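Uncharacterized protein (PDB 4ECO) is of unknown function but carries leucine-rich repeats, a fold widely used for recognising other proteins, and so probably binds a protein partner. Local coordinates at residues 160-165 and 492-497; 166-171 and 537-542; 225-230 and 236-241; 243-248 and 266-271. One frame throughout, in Å; residues are numbered along the deposited sequence.

Contact 1 of 4, residues 160-165 and 492-497; sequences DLIKDC and SIDLRF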
loop_
_atom_site.group_PDB
_atom_site.type_symbol
_atom_site.label_atom_id
_atom_site.label_comp_id
_atom_site.label_asym_id
_atom_site.label_seq_id
_atom_site.Cartn_x
_atom_site.Cartn_y
_atom_site.Cartn_z
ATOM N N ASP A 160 -3.622 13.581 -15.924
ATOM C CA ASP A 160 -4.999 13.967 -15.711
ATOM C C ASP A 160 -5.804 13.651 -16.944
ATOM O O ASP A 160 -6.870 13.054 -16.796
ATOM C CB ASP A 160 -5.082 15.437 -15.317
ATOM C CG ASP A 160 -4.622 15.660 -13.890
ATOM O OD1 ASP A 160 -4.825 14.742 -13.035
ATOM O OD2 ASP A 160 -4.051 16.732 -13.618
ATOM N N LEU A 161 -5.238 13.897 -18.159
ATOM C CA LEU A 161 -5.915 13.601 -19.429
ATOM C C LEU A 161 -6.327 12.120 -19.491
ATOM O O LEU A 161 -7.519 11.810 -19.654
ATOM C CB LEU A 161 -5.013 13.977 -20.621
ATOM C CG LEU A 161 -5.449 13.535 -22.024
ATOM C CD1 LEU A 161 -6.724 14.187 -22.432
ATOM C CD2 LEU A 161 -4.461 13.937 -23.019
ATOM N N ILE A 162 -5.350 11.220 -19.270
ATOM C CA ILE A 162 -5.559 9.779 -19.339
ATOM C C ILE A 162 -6.513 9.329 -18.217
ATOM O O ILE A 162 -7.464 8.599 -18.519
ATOM C CB ILE A 162 -4.202 9.028 -19.352
ATOM C CG1 ILE A 162 -3.610 9.199 -20.761
ATOM C CG2 ILE A 162 -4.373 7.541 -19.029
ATOM C CD1 ILE A 162 -2.335 8.793 -20.921
ATOM N N LYS A 163 -6.327 9.835 -16.969
ATOM C CA LYS A 163 -7.205 9.504 -15.835
ATOM C C LYS A 163 -8.656 9.962 -16.128
ATOM O O LYS A 163 -9.571 9.162 -15.912
ATOM C CB LYS A 163 -6.687 10.078 -14.502
ATOM C CG LYS A 163 -5.383 9.411 -14.010
ATOM C CD LYS A 163 -4.995 9.719 -12.558
ATOM C CE LYS A 163 -4.586 11.141 -12.294
ATOM N NZ LYS A 163 -3.689 11.239 -11.109
ATOM N N ASP A 164 -8.867 11.170 -16.704
ATOM C CA ASP A 164 -10.210 11.644 -17.059
ATOM C C ASP A 164 -10.898 10.667 -18.030
ATOM O O ASP A 164 -12.053 10.301 -17.782
ATOM C CB ASP A 164 -10.187 13.062 -17.666
ATOM C CG ASP A 164 -9.767 14.201 -16.734
ATOM O OD1 ASP A 164 -9.741 13.990 -15.494
ATOM O OD2 ASP A 164 -9.402 15.287 -17.249
ATOM N N CYS A 165 -10.172 10.191 -19.078
ATOM C CA CYS A 165 -10.708 9.247 -20.073
ATOM C C CYS A 165 -11.069 7.902 -19.427
ATOM O O CYS A 165 -12.104 7.326 -19.781
ATOM C CB CYS A 165 -9.739 9.052 -21.231
ATOM S SG CYS A 165 -9.465 10.545 -22.218
ATOM N N SER A 492 -5.195 2.756 -23.004
ATOM C CA SER A 492 -4.501 3.927 -22.434
ATOM C C SER A 492 -2.991 3.808 -22.601
ATOM O O SER A 492 -2.411 2.791 -22.245
ATOM C CB SER A 492 -4.847 4.133 -20.957
ATOM O OG SER A 492 -6.229 4.385 -20.751
ATOM N N ILE A 493 -2.359 4.844 -23.183
ATOM C CA ILE A 493 -0.921 4.899 -23.397
ATOM C C ILE A 493 -0.380 6.254 -22.911
ATOM O O ILE A 493 -0.715 7.290 -23.482
ATOM C CB ILE A 493 -0.531 4.629 -24.873
ATOM C CG1 ILE A 493 -1.286 3.396 -25.477
ATOM C CG2 ILE A 493 0.985 4.474 -24.993
ATOM C CD1 ILE A 493 -1.013 3.133 -26.968
ATOM N N ASP A 494 0.449 6.234 -21.844
ATOM C CA ASP A 494 1.118 7.413 -21.299
ATOM C C ASP A 494 2.566 7.380 -21.707
ATOM O O ASP A 494 3.303 6.467 -21.324
ATOM C CB ASP A 494 0.983 7.496 -19.784
ATOM C CG ASP A 494 1.039 8.909 -19.235
ATOM O OD1 ASP A 494 1.618 9.783 -19.905
ATOM O OD2 ASP A 494 0.533 9.130 -18.111
ATOM N N LEU A 495 2.954 8.328 -22.566
ATOM C CA LEU A 495 4.314 8.432 -23.091
ATOM C C LEU A 495 4.915 9.814 -22.825
ATOM O O LEU A 495 5.913 10.179 -23.463
ATOM C CB LEU A 495 4.324 8.117 -24.602
ATOM C CG LEU A 495 4.131 6.647 -24.971
ATOM C CD1 LEU A 495 3.604 6.509 -26.362
ATOM C CD2 LEU A 495 5.413 5.840 -24.735
ATOM N N ARG A 496 4.356 10.555 -21.845
ATOM C CA ARG A 496 4.879 11.870 -21.479
ATOM C C ARG A 496 6.339 11.791 -21.071
ATOM O O ARG A 496 6.808 10.744 -20.596
ATOM C CB ARG A 496 4.090 12.496 -20.316
ATOM C CG ARG A 496 2.651 12.940 -20.576
ATOM C CD ARG A 496 1.988 13.246 -19.249
ATOM N NE ARG A 496 2.027 12.055 -18.388
ATOM C CZ ARG A 496 2.026 12.061 -17.060
ATOM N NH1 ARG A 496 1.957 13.203 -16.394
ATOM N NH2 ARG A 496 2.068 10.923 -16.391
ATOM N N PHE A 497 7.052 12.909 -21.216
ATOM C CA PHE A 497 8.437 13.054 -20.782
ATOM C C PHE A 497 9.321 11.982 -21.337
ATOM O O PHE A 497 9.893 11.181 -20.590
ATOM C CB PHE A 497 8.560 13.076 -19.247
ATOM C CG PHE A 497 7.792 14.218 -18.658
ATOM C CD1 PHE A 497 8.319 15.502 -18.659
ATOM C CD2 PHE A 497 6.513 14.024 -18.154
ATOM C CE1 PHE A 497 7.590 16.571 -18.153
ATOM C CE2 PHE A 497 5.777 15.093 -17.643
ATOM C CZ PHE A 497 6.318 16.362 -17.651
HETATM O O HOH W 1 -7.255 6.854 -21.197
#
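The carboxylate of D494, which has the tip of I162 packed against its flank, is gripped through both of its oxygens. R496 NE donates to D494 OD1 at 2.8 Å in a salt bridge, using the oxygen's syn lone pair at a nearly straight 161°, and a weak bond from the backbone N of R496 reaches the same atom. D494 OD2 receives a weak bond from R496 NH2 and a hydrogen bond from the backbone N of S159, just ahead of the helix. Since one acid holds a side chain of its own segment and the approach to the helix, its carboxylate has little freedom to turn. I162 supplies the apolar half. With CG1 beside the backbone N (chi1 -75°) and the chain then extended, I162 CD1 reaches D494 CB at 3.7 Å, while I162 CG2 rests 3.9 Å from S492 CB. A water completes the join, donating to I162 O at 3.2 Å and lying 2.7 Å from S492 OG. The example illustrates how a helix can meet one repeat strand through a single aliphatic side chain framed by polar groups. The 160-165 part of helix 160-168 runs almost antiparallel to strand 492-494, the axes of these short segments 9.2 Å apart, and touches D519 of strand 517-519 through I162, and Q570 and Q572 of strand 570-572 through L161; strand 461-463 flanks 492-494 on its other side.

Contact 2 of 4, residues 166-171 and 537-542; sequences INSDPQ and TLKGFG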
loop_
_atom_site.group_PDB
_atom_site.type_symbol
_atom_site.label_atom_id
_atom_site.label_comp_id
_atom_site.label_asym_id
_atom_site.label_seq_id
_atom_site.Cartn_x
_atom_site.Cartn_y
_atom_site.Cartn_z
ATOM N N ILE A 166 -10.236 7.417 -18.479
ATOM C CA ILE A 166 -10.485 6.180 -17.737
ATOM C C ILE A 166 -11.750 6.361 -16.869
ATOM O O ILE A 166 -12.658 5.522 -16.931
ATOM C CB ILE A 166 -9.244 5.770 -16.900
ATOM C CG1 ILE A 166 -8.116 5.256 -17.839
ATOM C CG2 ILE A 166 -9.609 4.714 -15.817
ATOM C CD1 ILE A 166 -6.750 5.048 -17.180
ATOM N N ASN A 167 -11.831 7.474 -16.117
ATOM C CA ASN A 167 -12.962 7.771 -15.229
ATOM C C ASN A 167 -14.286 7.933 -15.976
ATOM O O ASN A 167 -15.320 7.626 -15.386
ATOM C CB ASN A 167 -12.696 9.021 -14.403
ATOM C CG ASN A 167 -11.559 8.887 -13.428
ATOM O OD1 ASN A 167 -11.170 7.789 -13.021
ATOM N ND2 ASN A 167 -11.016 10.013 -13.009
ATOM N N SER A 168 -14.261 8.377 -17.256
ATOM C CA SER A 168 -15.437 8.547 -18.137
ATOM C C SER A 168 -15.861 7.259 -18.797
ATOM O O SER A 168 -16.973 7.190 -19.314
ATOM C CB SER A 168 -15.136 9.557 -19.245
ATOM O OG SER A 168 -14.824 10.842 -18.735
ATOM N N ASP A 169 -14.957 6.273 -18.868
ATOM C CA ASP A 169 -15.207 4.991 -19.527
ATOM C C ASP A 169 -15.953 4.066 -18.576
ATOM O O ASP A 169 -15.398 3.674 -17.543
ATOM C CB ASP A 169 -13.889 4.346 -20.027
ATOM C CG ASP A 169 -14.023 3.107 -20.909
ATOM O OD1 ASP A 169 -15.132 2.521 -20.960
ATOM O OD2 ASP A 169 -13.008 2.699 -21.517
ATOM N N PRO A 170 -17.227 3.716 -18.913
ATOM C CA PRO A 170 -18.003 2.815 -18.036
ATOM C C PRO A 170 -17.415 1.404 -17.976
ATOM O O PRO A 170 -17.647 0.695 -17.003
ATOM C CB PRO A 170 -19.394 2.787 -18.691
ATOM C CG PRO A 170 -19.398 3.869 -19.696
ATOM C CD PRO A 170 -18.000 4.080 -20.121
ATOM N N GLN A 171 -16.652 1.007 -19.008
ATOM C CA GLN A 171 -16.036 -0.315 -19.115
ATOM C C GLN A 171 -14.721 -0.405 -18.307
ATOM O O GLN A 171 -14.072 -1.451 -18.316
ATOM C CB GLN A 171 -15.784 -0.665 -20.605
ATOM C CG GLN A 171 -17.066 -0.903 -21.433
ATOM C CD GLN A 171 -17.897 -2.142 -21.057
ATOM O OE1 GLN A 171 -17.403 -3.287 -21.002
ATOM N NE2 GLN A 171 -19.195 -1.939 -20.804
ATOM N N THR A 537 -12.659 5.237 -31.266
ATOM C CA THR A 537 -12.958 5.236 -29.821
ATOM C C THR A 537 -12.173 6.289 -29.015
ATOM O O THR A 537 -12.564 6.582 -27.879
ATOM C CB THR A 537 -12.661 3.855 -29.224
ATOM O OG1 THR A 537 -11.346 3.479 -29.607
ATOM C CG2 THR A 537 -13.624 2.798 -29.693
ATOM N N LEU A 538 -11.090 6.858 -29.601
ATOM C CA LEU A 538 -10.203 7.851 -28.976
ATOM C C LEU A 538 -10.980 9.025 -28.441
ATOM O O LEU A 538 -11.665 9.694 -29.201
ATOM C CB LEU A 538 -9.142 8.347 -29.977
ATOM C CG LEU A 538 -8.112 9.314 -29.446
ATOM C CD1 LEU A 538 -7.073 8.604 -28.580
ATOM C CD2 LEU A 538 -7.439 10.013 -30.568
ATOM N N LYS A 539 -10.861 9.254 -27.119
ATOM C CA LYS A 539 -11.520 10.309 -26.363
ATOM C C LYS A 539 -10.578 11.481 -26.048
ATOM O O LYS A 539 -11.036 12.624 -26.019
ATOM C CB LYS A 539 -12.078 9.739 -25.051
ATOM C CG LYS A 539 -13.600 9.745 -24.952
ATOM C CD LYS A 539 -14.061 9.455 -23.525
ATOM C CE LYS A 539 -14.074 7.980 -23.211
ATOM N NZ LYS A 539 -14.020 7.721 -21.751
ATOM N N GLY A 540 -9.299 11.197 -25.794
ATOM C CA GLY A 540 -8.326 12.237 -25.461
ATOM C C GLY A 540 -6.942 12.095 -26.061
ATOM O O GLY A 540 -6.389 10.996 -26.124
ATOM N N PHE A 541 -6.357 13.237 -26.452
ATOM C CA PHE A 541 -5.040 13.345 -27.071
ATOM C C PHE A 541 -4.259 14.512 -26.471
ATOM O O PHE A 541 -4.776 15.633 -26.415
ATOM C CB PHE A 541 -5.189 13.536 -28.600
ATOM C CG PHE A 541 -3.943 13.242 -29.388
ATOM C CD1 PHE A 541 -2.963 14.215 -29.560
ATOM C CD2 PHE A 541 -3.735 11.986 -29.946
ATOM C CE1 PHE A 541 -1.786 13.933 -30.273
ATOM C CE2 PHE A 541 -2.564 11.701 -30.666
ATOM C CZ PHE A 541 -1.602 12.681 -30.839
ATOM N N GLY A 542 -3.032 14.235 -26.036
ATOM C CA GLY A 542 -2.134 15.217 -25.445
ATOM C C GLY A 542 -0.830 15.290 -26.211
ATOM O O GLY A 542 -0.202 14.254 -26.472
#
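K539 reaches across to the end of helix 160-168 and brings its ammonium group up to S168 and D169, the two residues that lose most surface on the helix side. On the lysine's side NZ makes the closest contacts: K539 NZ lies 3.3 Å from S168 CB and 3.8 Å from D169 CB. The lysine chain bends at its third torsion (chi3 -82°), which turns NZ in beside the helix end. There its hydrogen-bond partner is the carbonyl oxygen of C165, in the last helical turn, where a positive charge would probably be favoured by the helix dipole. The neighbouring backbone N of D169 is a donor like NZ and is committed to I166 O at 3.1 Å. S168 leaves the lysine only its methylene, since S168 OG is hydrogen-bonded to the carbonyl of D164 one turn back. D169 contributes charge at a distance: its OD2, held by Q172 NE2, is 5.1 Å from K539 NZ, too far for an ion pair but near enough that a mild attraction is likely. The other oxygen, D169 OD1, accepts from Q171 N at 2.9 Å, the donor standing 44° out of the carboxylate plane. The outcome is a helix C-terminus met by a lysine just ahead of strand 540-542 and followed at once by an Asx turn, within a leucine-rich-repeat fold where helix 160-168 packs beside the parallel strands.

Contact 3 of 4, residues 225-230 and 236-241; sequences EAWENE and QQYKTE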
loop_
_atom_site.group_PDB
_atom_site.type_symbol
_atom_site.label_atom_id
_atom_site.label_comp_id
_atom_site.label_asym_id
_atom_site.label_seq_id
_atom_site.Cartn_x
_atom_site.Cartn_y
_atom_site.Cartn_z
ATOM N N GLU A 225 8.829 -10.936 29.798
ATOM C CA GLU A 225 9.926 -11.831 30.172
ATOM C C GLU A 225 9.881 -12.171 31.671
ATOM O O GLU A 225 10.161 -13.310 32.067
ATOM C CB GLU A 225 11.286 -11.227 29.832
ATOM C CG GLU A 225 11.660 -11.320 28.366
ATOM C CD GLU A 225 13.139 -11.158 28.086
ATOM O OE1 GLU A 225 13.945 -11.254 29.043
ATOM O OE2 GLU A 225 13.494 -10.968 26.898
ATOM N N ALA A 226 9.522 -11.175 32.495
ATOM C CA ALA A 226 9.547 -11.292 33.945
ATOM C C ALA A 226 8.274 -10.790 34.614
ATOM O O ALA A 226 7.438 -10.126 33.989
ATOM C CB ALA A 226 10.733 -10.493 34.480
ATOM N N TRP A 227 8.150 -11.105 35.912
ATOM C CA TRP A 227 7.052 -10.600 36.714
ATOM C C TRP A 227 7.249 -9.111 36.910
ATOM O O TRP A 227 8.394 -8.648 36.980
ATOM C CB TRP A 227 6.964 -11.322 38.055
ATOM C CG TRP A 227 6.856 -12.814 37.979
ATOM C CD1 TRP A 227 7.754 -13.726 38.459
ATOM C CD2 TRP A 227 5.759 -13.570 37.453
ATOM N NE1 TRP A 227 7.278 -15.004 38.279
ATOM C CE2 TRP A 227 6.064 -14.938 37.638
ATOM C CE3 TRP A 227 4.540 -13.225 36.840
ATOM C CZ2 TRP A 227 5.207 -15.958 37.216
ATOM C CZ3 TRP A 227 3.687 -14.241 36.439
ATOM C CH2 TRP A 227 4.032 -15.588 36.612
ATOM N N GLU A 228 6.156 -8.350 36.952
ATOM C CA GLU A 228 6.237 -6.914 37.172
ATOM C C GLU A 228 6.769 -6.716 38.575
ATOM O O GLU A 228 7.671 -5.914 38.794
ATOM C CB GLU A 228 4.871 -6.263 36.939
ATOM C CG GLU A 228 4.896 -4.749 36.951
ATOM C CD GLU A 228 4.912 -4.101 38.320
ATOM O OE1 GLU A 228 4.175 -4.561 39.229
ATOM O OE2 GLU A 228 5.662 -3.111 38.473
ATOM N N ASN A 229 6.256 -7.532 39.501
ATOM C CA ASN A 229 6.649 -7.603 40.898
ATOM C C ASN A 229 6.471 -9.061 41.352
ATOM O O ASN A 229 5.345 -9.505 41.586
ATOM C CB ASN A 229 5.828 -6.611 41.729
ATOM C CG ASN A 229 5.889 -6.794 43.227
ATOM O OD1 ASN A 229 6.882 -7.269 43.801
ATOM N ND2 ASN A 229 4.811 -6.398 43.894
ATOM N N GLU A 230 7.585 -9.801 41.469
ATOM C CA GLU A 230 7.581 -11.211 41.860
ATOM C C GLU A 230 7.008 -11.459 43.280
ATOM O O GLU A 230 6.684 -12.609 43.589
ATOM C CB GLU A 230 8.989 -11.818 41.768
ATOM C CG GLU A 230 10.033 -11.161 42.650
ATOM C CD GLU A 230 11.344 -11.914 42.732
ATOM O OE1 GLU A 230 11.333 -13.164 42.620
ATOM O OE2 GLU A 230 12.383 -11.251 42.961
ATOM N N GLN A 236 3.097 -14.662 42.939
ATOM C CA GLN A 236 3.283 -15.765 43.881
ATOM C C GLN A 236 2.370 -16.941 43.527
ATOM O O GLN A 236 2.801 -18.087 43.623
ATOM C CB GLN A 236 3.038 -15.319 45.342
ATOM C CG GLN A 236 3.940 -14.181 45.876
ATOM C CD GLN A 236 5.380 -14.514 46.214
ATOM O OE1 GLN A 236 6.032 -15.385 45.604
ATOM N NE2 GLN A 236 5.934 -13.754 47.161
ATOM N N GLN A 237 1.130 -16.663 43.091
ATOM C CA GLN A 237 0.178 -17.714 42.726
ATOM C C GLN A 237 0.594 -18.374 41.410
ATOM O O GLN A 237 0.748 -19.600 41.383
ATOM C CB GLN A 237 -1.259 -17.160 42.623
ATOM C CG GLN A 237 -2.334 -18.236 42.401
ATOM C CD GLN A 237 -3.697 -17.701 42.022
ATOM O OE1 GLN A 237 -4.108 -16.584 42.382
ATOM N NE2 GLN A 237 -4.442 -18.505 41.278
ATOM N N TYR A 238 0.789 -17.549 40.339
ATOM C CA TYR A 238 1.108 -17.945 38.957
ATOM C C TYR A 238 2.484 -18.595 38.843
ATOM O O TYR A 238 2.715 -19.346 37.886
ATOM C CB TYR A 238 1.031 -16.752 37.999
ATOM C CG TYR A 238 -0.235 -15.910 38.028
ATOM C CD1 TYR A 238 -1.386 -16.356 38.675
ATOM C CD2 TYR A 238 -0.283 -14.672 37.396
ATOM C CE1 TYR A 238 -2.530 -15.564 38.742
ATOM C CE2 TYR A 238 -1.423 -13.870 37.453
ATOM C CZ TYR A 238 -2.555 -14.332 38.103
ATOM O OH TYR A 238 -3.688 -13.553 38.139
ATOM N N LYS A 239 3.380 -18.350 39.840
ATOM C CA LYS A 239 4.710 -18.967 39.953
ATOM C C LYS A 239 4.610 -20.479 40.019
ATOM O O LYS A 239 5.519 -21.164 39.549
ATOM C CB LYS A 239 5.460 -18.455 41.202
ATOM C CG LYS A 239 6.485 -17.366 40.899
ATOM C CD LYS A 239 7.112 -16.810 42.167
ATOM C CE LYS A 239 8.068 -15.674 41.881
ATOM N NZ LYS A 239 8.701 -15.154 43.121
ATOM N N THR A 240 3.513 -20.992 40.594
ATOM C CA THR A 240 3.269 -22.421 40.803
ATOM C C THR A 240 2.364 -22.996 39.704
ATOM O O THR A 240 1.966 -24.170 39.790
ATOM C CB THR A 240 2.620 -22.648 42.202
ATOM O OG1 THR A 240 1.302 -22.103 42.220
ATOM C CG2 THR A 240 3.436 -22.067 43.355
ATOM N N GLU A 241 2.028 -22.176 38.683
ATOM C CA GLU A 241 1.071 -22.592 37.669
ATOM C C GLU A 241 1.695 -23.148 36.384
ATOM O O GLU A 241 0.943 -23.735 35.597
ATOM C CB GLU A 241 0.123 -21.443 37.322
ATOM C CG GLU A 241 -0.977 -21.353 38.363
ATOM C CD GLU A 241 -2.055 -20.310 38.182
ATOM O OE1 GLU A 241 -2.354 -19.940 37.024
ATOM O OE2 GLU A 241 -2.651 -19.914 39.209
#
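K239 and E230 form the ionic link between these segments, and it is a loose one. K239 NZ stands 3.3 Å from E230 OE1 in a salt bridge whose hydrogen bond is weak, and a second weak bond, also 3.3 Å, runs from K239 NZ to the backbone O of E230. The lysine manages both because its chain is fully extended beyond CG, while E230, with CG between its backbone N and carbonyl carbon (chi1 60°), extends beyond CG so that OE1 and the backbone O both face the ammonium group.

Next to the ion pair lies W227, the main packing element. Its indole crosses the lysine obliquely, W227 NE1 lying 3.6 Å from K239 CG, and its far corner, W227 CH2, comes to 3.5 Å from Y238 CB. W227 CZ3 meets the tyrosine ring at its edge, near the ring plane. With W227 replaced by an alanine, the aliphatic chain of K239 and the Y238 methylene would probably lose their aromatic partner, leaving the lysine freer to swing from E230. The packing joins the loop that follows strand 210-214 to the end of helix 233-238, where a type I turn spans Y238 to E241. Outward, E228 pairs with R96 and E241 with R204, while A226 and E228 touch F197 of strand 194-198.

Contact 4 of 4, residues 243-248 and 266-271; sequences LKWDNL and PTFLKA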
loop_
_atom_site.group_PDB
_atom_site.type_symbol
_atom_site.label_atom_id
_atom_site.label_comp_id
_atom_site.label_asym_id
_atom_site.label_seq_id
_atom_site.Cartn_x
_atom_site.Cartn_y
_atom_site.Cartn_z
ATOM N N LEU A 243 3.154 -21.670 33.562
ATOM C CA LEU A 243 2.603 -20.936 32.436
ATOM C C LEU A 243 3.555 -21.050 31.248
ATOM O O LEU A 243 4.788 -21.057 31.413
ATOM C CB LEU A 243 2.340 -19.468 32.801
ATOM C CG LEU A 243 1.516 -19.159 34.069
ATOM C CD1 LEU A 243 1.604 -17.701 34.399
ATOM C CD2 LEU A 243 0.055 -19.546 33.917
ATOM N N LYS A 244 2.984 -21.202 30.053
ATOM C CA LYS A 244 3.769 -21.399 28.844
ATOM C C LYS A 244 3.165 -20.645 27.703
ATOM O O LYS A 244 1.937 -20.567 27.589
ATOM C CB LYS A 244 3.843 -22.905 28.488
ATOM C CG LYS A 244 4.718 -23.747 29.409
ATOM C CD LYS A 244 4.399 -25.238 29.321
ATOM C CE LYS A 244 5.435 -26.047 30.073
ATOM N NZ LYS A 244 5.086 -27.488 30.180
ATOM N N TRP A 245 4.026 -20.148 26.806
ATOM C CA TRP A 245 3.578 -19.477 25.588
ATOM C C TRP A 245 2.880 -20.470 24.655
ATOM O O TRP A 245 1.995 -20.068 23.901
ATOM C CB TRP A 245 4.730 -18.778 24.864
ATOM C CG TRP A 245 5.187 -17.515 25.537
ATOM C CD1 TRP A 245 6.417 -17.277 26.076
ATOM C CD2 TRP A 245 4.420 -16.316 25.749
ATOM N NE1 TRP A 245 6.476 -15.997 26.583
ATOM C CE2 TRP A 245 5.259 -15.393 26.414
ATOM C CE3 TRP A 245 3.091 -15.935 25.458
ATOM C CZ2 TRP A 245 4.816 -14.119 26.800
ATOM C CZ3 TRP A 245 2.657 -14.663 25.818
ATOM C CH2 TRP A 245 3.517 -13.767 26.470
ATOM N N ASP A 246 3.223 -21.771 24.765
ATOM C CA ASP A 246 2.624 -22.824 23.958
ATOM C C ASP A 246 1.124 -22.972 24.215
ATOM O O ASP A 246 0.410 -23.401 23.319
ATOM C CB ASP A 246 3.320 -24.169 24.198
ATOM C CG ASP A 246 2.934 -25.234 23.175
ATOM O OD1 ASP A 246 3.208 -25.029 21.967
ATOM O OD2 ASP A 246 2.346 -26.272 23.583
ATOM N N ASN A 247 0.644 -22.564 25.397
ATOM C CA ASN A 247 -0.765 -22.668 25.786
ATOM C C ASN A 247 -1.655 -21.579 25.148
ATOM O O ASN A 247 -2.882 -21.747 25.137
ATOM C CB ASN A 247 -0.893 -22.625 27.302
ATOM C CG ASN A 247 -0.208 -23.774 27.985
ATOM O OD1 ASN A 247 0.510 -23.578 28.959
ATOM N ND2 ASN A 247 -0.368 -24.992 27.461
ATOM N N LEU A 248 -1.058 -20.509 24.582
ATOM C CA LEU A 248 -1.802 -19.457 23.894
ATOM C C LEU A 248 -2.040 -19.890 22.430
ATOM O O LEU A 248 -1.468 -19.357 21.461
ATOM C CB LEU A 248 -1.072 -18.111 24.009
ATOM C CG LEU A 248 -1.464 -17.249 25.227
ATOM C CD1 LEU A 248 -1.119 -17.937 26.566
ATOM C CD2 LEU A 248 -0.816 -15.890 25.143
ATOM N N PRO A 266 10.856 -8.642 20.681
ATOM C CA PRO A 266 10.657 -9.425 21.921
ATOM C C PRO A 266 10.651 -10.921 21.586
ATOM O O PRO A 266 10.165 -11.346 20.535
ATOM C CB PRO A 266 9.321 -8.912 22.484
ATOM C CG PRO A 266 8.677 -8.198 21.409
ATOM C CD PRO A 266 9.715 -7.744 20.419
ATOM N N THR A 267 11.275 -11.699 22.443
ATOM C CA THR A 267 11.527 -13.128 22.237
ATOM C C THR A 267 10.285 -14.028 22.370
ATOM O O THR A 267 10.348 -15.207 21.980
ATOM C CB THR A 267 12.589 -13.595 23.230
ATOM O OG1 THR A 267 12.103 -13.365 24.552
ATOM C CG2 THR A 267 13.925 -12.878 23.025
ATOM N N PHE A 268 9.176 -13.493 22.895
ATOM C CA PHE A 268 7.969 -14.293 23.109
ATOM C C PHE A 268 7.306 -14.650 21.777
ATOM O O PHE A 268 6.559 -15.634 21.718
ATOM C CB PHE A 268 6.980 -13.563 24.039
ATOM C CG PHE A 268 6.102 -12.519 23.401
ATOM C CD1 PHE A 268 6.519 -11.199 23.313
ATOM C CD2 PHE A 268 4.842 -12.853 22.908
ATOM C CE1 PHE A 268 5.701 -10.231 22.726
ATOM C CE2 PHE A 268 4.030 -11.893 22.302
ATOM C CZ PHE A 268 4.460 -10.587 22.222
ATOM N N LEU A 269 7.553 -13.827 20.725
ATOM C CA LEU A 269 6.946 -13.996 19.405
ATOM C C LEU A 269 7.296 -15.354 18.822
ATOM O O LEU A 269 6.368 -16.074 18.464
ATOM C CB LEU A 269 7.365 -12.877 18.448
ATOM C CG LEU A 269 6.970 -11.449 18.848
ATOM C CD1 LEU A 269 7.764 -10.433 18.064
ATOM C CD2 LEU A 269 5.504 -11.206 18.682
ATOM N N LYS A 270 8.600 -15.751 18.805
ATOM C CA LYS A 270 9.015 -17.055 18.249
ATOM C C LYS A 270 8.522 -18.244 19.115
ATOM O O LYS A 270 8.423 -19.373 18.609
ATOM C CB LYS A 270 10.533 -17.138 18.042
ATOM C CG LYS A 270 11.376 -16.951 19.280
ATOM C CD LYS A 270 12.834 -16.892 18.893
ATOM C CE LYS A 270 13.743 -16.804 20.082
ATOM N NZ LYS A 270 15.150 -16.635 19.649
ATOM N N ALA A 271 8.167 -17.974 20.378
ATOM C CA ALA A 271 7.661 -18.966 21.321
ATOM C C ALA A 271 6.151 -19.252 21.116
ATOM O O ALA A 271 5.642 -20.192 21.722
ATOM C CB ALA A 271 7.912 -18.499 22.756
#
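The indole of W245 and the phenyl ring of F268 meet obliquely, their planes inclined at 33° and the ring centroids, taken on the six-membered ring of the indole, 5.0 Å apart. F268 leads with its methylene: F268 CB sits over one indole face, offset toward the rim, at 3.5 Å from W245 CE2. Farther along, F268 CD2 follows over the same ring, 3.9 Å from W245 CH2. This arrangement depends on the phenylalanine placing CG between its backbone N and carbonyl carbon (chi1 82°), which carries the ring along the indole. A271 fills the other end of the tryptophan, its CB 3.8 Å from both W245 CB and W245 CD1, and A271 O adds a 3.6 Å contact with W245 CB. The join is therefore wholly van der Waals. A serine in place of W245 would probably deprive F268 and the A271 methyl of the indole they pack on, opening a gap between the two connecting segments. Those segments flank strand 253-257: the short 3-10 turn at 245-247 precedes it and 266-271 follows it. W245 also touches M203 and C224, F268 leans on V254 of the strand, and L269 carries the packing on to L298 of helix 288-300.

Overall arrangement
Contacts 1 and 2 share helix 160-168, which meets strand 492-494 in contact 1 and, at its end, the lysine before strand 540-542 in contact 2. Contact 1 is buried, pairing an aliphatic side chain with a fixed acid and a water; contact 2 lies at the surface. They adjoin where L161 CD2 packs 3.4 Å from G542 N. Contacts 3 and 4, on the far side of the chain's centre, follow in sequence and both rest on a tryptophan; L243 touches W227 and Y238 between them. Contact 3 is a surface join with a weak salt bridge, contact 4 a partly buried one made by van der Waals packing. Contacts 1 and 2 close long loops; 3 and 4 are local.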